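Local coordinates for surface glycan binding protein B (PDB 6E57), which binds mixed-linkage beta-glucan at the cell surface of the gut bacterium Bacteroides ovatus, probably capturing cereal glucan chains for uptake and breakdown, at residues 338-350 against 387-400. Sequence-based numbering, arbitrary orientation.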
loop_
_atom_site.group_PDB
_atom_site.type_symbol
_atom_site.label_atom_id
_atom_site.label_comp_id
_atom_site.label_asym_id
_atom_site.label_seq_id
_atom_site.Cartn_x
_atom_site.Cartn_y
_atom_site.Cartn_z
ATOM N N MET A 338 -6.730 -39.324 0.862
ATOM C CA MET A 338 -6.885 -38.791 -0.497
ATOM C C MET A 338 -8.329 -38.336 -0.763
ATOM O O MET A 338 -8.538 -37.342 -1.470
ATOM C CB MET A 338 -6.515 -39.850 -1.539
ATOM C CG MET A 338 -5.037 -40.162 -1.584
ATOM S SD MET A 338 -4.627 -41.435 -2.804
ATOM C CE MET A 338 -5.004 -40.571 -4.328
ATOM N N ASP A 339 -9.310 -39.069 -0.222
ATOM C CA ASP A 339 -10.725 -38.828 -0.533
ATOM C C ASP A 339 -11.158 -37.446 -0.015
ATOM O O ASP A 339 -12.078 -36.853 -0.572
ATOM C CB ASP A 339 -11.632 -39.971 -0.054
ATOM C CG ASP A 339 -11.626 -40.256 1.440
ATOM O OD1 ASP A 339 -10.962 -39.508 2.189
ATOM O OD2 ASP A 339 -12.282 -41.236 1.844
ATOM N N VAL A 340 -10.487 -36.936 1.027
ATOM C CA VAL A 340 -10.746 -35.587 1.548
ATOM C C VAL A 340 -10.302 -34.550 0.507
ATOM O O VAL A 340 -11.034 -33.610 0.211
ATOM C CB VAL A 340 -10.046 -35.344 2.900
ATOM C CG1 VAL A 340 -10.131 -33.885 3.325
ATOM C CG2 VAL A 340 -10.590 -36.249 3.997
ATOM N N PHE A 341 -9.098 -34.735 -0.038
ATOM C CA PHE A 341 -8.527 -33.817 -1.027
ATOM C C PHE A 341 -9.292 -33.899 -2.355
ATOM O O PHE A 341 -9.374 -32.911 -3.078
ATOM C CB PHE A 341 -7.030 -34.087 -1.211
ATOM C CG PHE A 341 -6.164 -33.408 -0.182
ATOM C CD1 PHE A 341 -5.702 -32.116 -0.390
ATOM C CD2 PHE A 341 -5.834 -34.046 1.004
ATOM C CE1 PHE A 341 -4.913 -31.485 0.557
ATOM C CE2 PHE A 341 -5.046 -33.410 1.952
ATOM C CZ PHE A 341 -4.587 -32.133 1.726
ATOM N N ALA A 342 -9.859 -35.069 -2.663
ATOM C CA ALA A 342 -10.638 -35.260 -3.890
ATOM C C ALA A 342 -11.869 -34.338 -3.895
ATOM O O ALA A 342 -12.350 -33.946 -4.954
ATOM C CB ALA A 342 -11.031 -36.711 -4.026
ATOM N N GLY A 343 -12.365 -33.993 -2.701
ATOM C CA GLY A 343 -13.570 -33.192 -2.532
ATOM C C GLY A 343 -13.314 -31.692 -2.577
ATOM O O GLY A 343 -14.246 -30.915 -2.781
ATOM N N ILE A 344 -12.061 -31.277 -2.368
ATOM C CA ILE A 344 -11.711 -29.857 -2.320
ATOM C C ILE A 344 -11.822 -29.266 -3.730
ATOM O O ILE A 344 -11.340 -29.870 -4.692
ATOM C CB ILE A 344 -10.307 -29.652 -1.718
ATOM C CG1 ILE A 344 -10.270 -30.049 -0.239
ATOM C CG2 ILE A 344 -9.838 -28.220 -1.933
ATOM C CD1 ILE A 344 -8.878 -30.115 0.347
ATOM N N THR A 345 -12.453 -28.088 -3.829
ATOM C CA THR A 345 -12.631 -27.381 -5.101
ATOM C C THR A 345 -11.415 -26.482 -5.372
ATOM O O THR A 345 -10.874 -25.861 -4.459
ATOM C CB THR A 345 -13.931 -26.567 -5.112
ATOM O OG1 THR A 345 -13.792 -25.513 -4.159
ATOM C CG2 THR A 345 -15.158 -27.394 -4.793
ATOM N N ALA A 346 -11.004 -26.414 -6.643
ATOM C CA ALA A 346 -9.855 -25.617 -7.069
ATOM C C ALA A 346 -10.058 -24.159 -6.643
ATOM O O ALA A 346 -11.161 -23.626 -6.744
ATOM C CB ALA A 346 -9.668 -25.730 -8.562
ATOM N N GLY A 347 -8.980 -23.539 -6.153
ATOM C CA GLY A 347 -8.995 -22.153 -5.701
ATOM C C GLY A 347 -9.054 -22.043 -4.187
ATOM O O GLY A 347 -8.826 -20.964 -3.638
ATOM N N SER A 348 -9.357 -23.159 -3.515
ATOM C CA SER A 348 -9.439 -23.213 -2.064
ATOM C C SER A 348 -8.046 -23.009 -1.462
ATOM O O SER A 348 -7.038 -23.370 -2.078
ATOM C CB SER A 348 -10.039 -24.512 -1.611
ATOM O OG SER A 348 -11.274 -24.742 -2.266
ATOM N N THR A 349 -8.016 -22.432 -0.256
ATOM C CA THR A 349 -6.784 -22.136 0.462
ATOM C C THR A 349 -6.571 -23.174 1.566
ATOM O O THR A 349 -7.351 -23.235 2.516
ATOM C CB THR A 349 -6.817 -20.729 1.072
ATOM O OG1 THR A 349 -7.175 -19.812 0.041
ATOM C CG2 THR A 349 -5.492 -20.320 1.676
ATOM N N LEU A 350 -5.512 -23.982 1.420
ATOM C CA LEU A 350 -5.065 -24.889 2.465
ATOM C C LEU A 350 -4.152 -24.106 3.412
ATOM O O LEU A 350 -3.380 -23.261 2.959
ATOM C CB LEU A 350 -4.328 -26.075 1.834
ATOM C CG LEU A 350 -4.026 -27.240 2.776
ATOM C CD1 LEU A 350 -5.274 -28.063 3.044
ATOM C CD2 LEU A 350 -2.935 -28.128 2.206
ATOM N N TYR A 387 1.416 -21.810 7.312
ATOM C CA TYR A 387 1.705 -21.889 5.880
ATOM C C TYR A 387 0.381 -21.974 5.110
ATOM O O TYR A 387 -0.380 -22.918 5.308
ATOM C CB TYR A 387 2.587 -23.106 5.587
ATOM C CG TYR A 387 3.250 -23.090 4.234
ATOM C CD1 TYR A 387 2.572 -23.485 3.095
ATOM C CD2 TYR A 387 4.564 -22.676 4.096
ATOM C CE1 TYR A 387 3.179 -23.462 1.849
ATOM C CE2 TYR A 387 5.187 -22.649 2.859
ATOM C CZ TYR A 387 4.493 -23.042 1.730
ATOM O OH TYR A 387 5.117 -23.020 0.515
ATOM N N THR A 388 0.106 -20.988 4.246
ATOM C CA THR A 388 -1.078 -21.028 3.380
ATOM C C THR A 388 -0.646 -21.281 1.930
ATOM O O THR A 388 0.406 -20.837 1.499
ATOM C CB THR A 388 -1.932 -19.759 3.511
ATOM O OG1 THR A 388 -1.129 -18.631 3.175
ATOM C CG2 THR A 388 -2.505 -19.570 4.898
ATOM N N LEU A 389 -1.487 -22.017 1.199
ATOM C CA LEU A 389 -1.250 -22.386 -0.185
ATOM C C LEU A 389 -2.601 -22.567 -0.879
ATOM O O LEU A 389 -3.470 -23.284 -0.374
ATOM C CB LEU A 389 -0.443 -23.686 -0.222
ATOM C CG LEU A 389 -0.177 -24.262 -1.614
ATOM C CD1 LEU A 389 0.918 -23.481 -2.326
ATOM C CD2 LEU A 389 0.186 -25.737 -1.530
ATOM N N ILE A 390 -2.758 -21.919 -2.035
ATOM C CA ILE A 390 -3.940 -22.073 -2.867
ATOM C C ILE A 390 -3.760 -23.334 -3.717
ATOM O O ILE A 390 -2.793 -23.441 -4.469
ATOM C CB ILE A 390 -4.185 -20.813 -3.722
ATOM C CG1 ILE A 390 -4.469 -19.598 -2.834
ATOM C CG2 ILE A 390 -5.299 -21.044 -4.733
ATOM C CD1 ILE A 390 -4.638 -18.306 -3.590
ATOM N N LEU A 391 -4.699 -24.276 -3.570
ATOM C CA LEU A 391 -4.708 -25.529 -4.310
ATOM C C LEU A 391 -5.423 -25.324 -5.652
ATOM O O LEU A 391 -6.648 -25.202 -5.700
ATOM C CB LEU A 391 -5.407 -26.601 -3.467
ATOM C CG LEU A 391 -4.765 -26.896 -2.113
ATOM C CD1 LEU A 391 -5.606 -27.875 -1.313
ATOM C CD2 LEU A 391 -3.352 -27.426 -2.285
ATOM N N THR A 392 -4.640 -25.292 -6.735
ATOM C CA THR A 392 -5.156 -25.213 -8.100
ATOM C C THR A 392 -5.726 -26.574 -8.513
ATOM O O THR A 392 -5.542 -27.569 -7.818
ATOM C CB THR A 392 -4.064 -24.771 -9.082
ATOM O OG1 THR A 392 -3.011 -25.735 -9.034
ATOM C CG2 THR A 392 -3.519 -23.393 -8.779
ATOM N N GLN A 393 -6.412 -26.603 -9.660
ATOM C CA GLN A 393 -6.982 -27.834 -10.200
ATOM C C GLN A 393 -5.848 -28.797 -10.581
ATOM O O GLN A 393 -6.001 -30.011 -10.462
ATOM C CB GLN A 393 -7.898 -27.532 -11.389
ATOM C CG GLN A 393 -8.604 -28.758 -11.957
ATOM C CD GLN A 393 -9.499 -29.448 -10.956
ATOM O OE1 GLN A 393 -10.478 -28.884 -10.474
ATOM N NE2 GLN A 393 -9.172 -30.689 -10.638
ATOM N N ASP A 394 -4.714 -28.247 -11.028
ATOM C CA ASP A 394 -3.536 -29.045 -11.378
ATOM C C ASP A 394 -2.958 -29.699 -10.117
ATOM O O ASP A 394 -2.622 -30.873 -10.135
ATOM C CB ASP A 394 -2.479 -28.207 -12.102
ATOM C CG ASP A 394 -2.726 -28.043 -13.592
ATOM O OD1 ASP A 394 -3.808 -28.441 -14.062
ATOM O OD2 ASP A 394 -1.831 -27.523 -14.272
ATOM N N MET A 395 -2.838 -28.923 -9.035
ATOM C CA MET A 395 -2.331 -29.432 -7.763
ATOM C C MET A 395 -3.229 -30.572 -7.266
ATOM O O MET A 395 -2.733 -31.640 -6.921
ATOM C CB MET A 395 -2.281 -28.334 -6.697
ATOM C CG MET A 395 -1.132 -27.369 -6.880
ATOM S SD MET A 395 -1.084 -26.157 -5.546
ATOM C CE MET A 395 -0.096 -24.874 -6.311
ATOM N N LEU A 396 -4.545 -30.334 -7.244
ATOM C CA LEU A 396 -5.516 -31.321 -6.769
ATOM C C LEU A 396 -5.428 -32.599 -7.618
ATOM O O LEU A 396 -5.537 -33.702 -7.080
ATOM C CB LEU A 396 -6.924 -30.718 -6.814
ATOM C CG LEU A 396 -7.203 -29.615 -5.792
ATOM C CD1 LEU A 396 -8.490 -28.875 -6.129
ATOM C CD2 LEU A 396 -7.272 -30.175 -4.381
ATOM N N ASN A 397 -5.222 -32.439 -8.931
ATOM C CA ASN A 397 -5.137 -33.560 -9.865
ATOM C C ASN A 397 -3.887 -34.396 -9.573
ATOM O O ASN A 397 -3.929 -35.620 -9.625
ATOM C CB ASN A 397 -5.111 -33.100 -11.323
ATOM C CG ASN A 397 -6.442 -32.571 -11.812
ATOM O OD1 ASN A 397 -7.471 -32.730 -11.154
ATOM N ND2 ASN A 397 -6.428 -31.935 -12.971
ATOM N N LYS A 398 -2.781 -33.713 -9.275
ATOM C CA LYS A 398 -1.500 -34.351 -9.035
ATOM C C LYS A 398 -1.555 -35.115 -7.706
ATOM O O LYS A 398 -0.995 -36.201 -7.593
ATOM C CB LYS A 398 -0.384 -33.303 -9.060
ATOM C CG LYS A 398 1.028 -33.866 -9.020
ATOM C CD LYS A 398 2.094 -32.849 -9.367
ATOM C CE LYS A 398 2.140 -32.532 -10.847
ATOM N NZ LYS A 398 3.441 -31.941 -11.232
ATOM N N ILE A 399 -2.247 -34.544 -6.715
ATOM C CA ILE A 399 -2.417 -35.167 -5.403
ATOM C C ILE A 399 -3.122 -36.525 -5.556
ATOM O O ILE A 399 -2.740 -37.492 -4.902
ATOM C CB ILE A 399 -3.165 -34.219 -4.441
ATOM C CG1 ILE A 399 -2.275 -33.049 -4.013
ATOM C CG2 ILE A 399 -3.713 -34.974 -3.236
ATOM C CD1 ILE A 399 -3.005 -31.953 -3.273
ATOM N N GLN A 400 -4.147 -36.593 -6.412
ATOM C CA GLN A 400 -4.870 -37.845 -6.676
ATOM C C GLN A 400 -3.990 -38.803 -7.491
ATOM O O GLN A 400 -4.018 -40.007 -7.281
ATOM C CB GLN A 400 -6.192 -37.567 -7.397
ATOM C CG GLN A 400 -7.173 -36.734 -6.580
ATOM C CD GLN A 400 -7.482 -37.342 -5.232
ATOM O OE1 GLN A 400 -7.957 -38.471 -5.133
ATOM N NE2 GLN A 400 -7.211 -36.587 -4.178
HETATM O O HOH W 1 -6.818 -33.775 -4.661
#
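Gln400 reaches from helix 393-400 to Met338 O in the short, weakly bonded helical turn around 338-343. Its NE2 donates to Met338 O over 3.1 Å (N-H...O 157°), meeting that oxygen tilted from the carbonyl plane. Met338 O also takes the helical bond from Ala342 N, so two donors grip it. A bend at chi2 (-56°) turns the Gln400 amide back over the helix gap, with OE1 3.7 Å from Ala342 CB. NE2 also donates to a water that in turn donates to Leu396 O and, weakly, to Phe341 O. An alanine in place of Gln400 would probably leave Met338 O with only the helical bond from Ala342 N of the two and take from the water its NE2 donor.

Farther in, Phe341 presents its ring edge to Leu391, Phe341 CE1 lying 4.1 Å from Leu391 CD1, while Ile399 CD1 approaches the ring obliquely. The branches of Leu396 divide the work: CD2 packs 4.0 Å from Ile344 CG2, and CD1 points to the backbone of Ile344 and Ala346. The same Leu391 CD1 rests 3.8 Å from Leu350 CB, linking helix packing to strand pairing.

Beyond the helices, Leu350 and Leu389 form an antiparallel hydrogen-bonded pair. Just past the paired strands, Leu391 N donates to Ser348 O at 2.9 Å, and Gly347 N, inside the type II beta turn 345-348, donates to Leu391 O. Thr392 OG1 caps helix 393-400 through Met395 N. Phe405 stacks on Phe341. With the Met338 side chain about 9 Å from a bound glucose unit, two nearly antiparallel helices (axes 9.6 Å apart, 156°) thus pack beside paired strands in the beta-rich C-terminal glycan-binding domain.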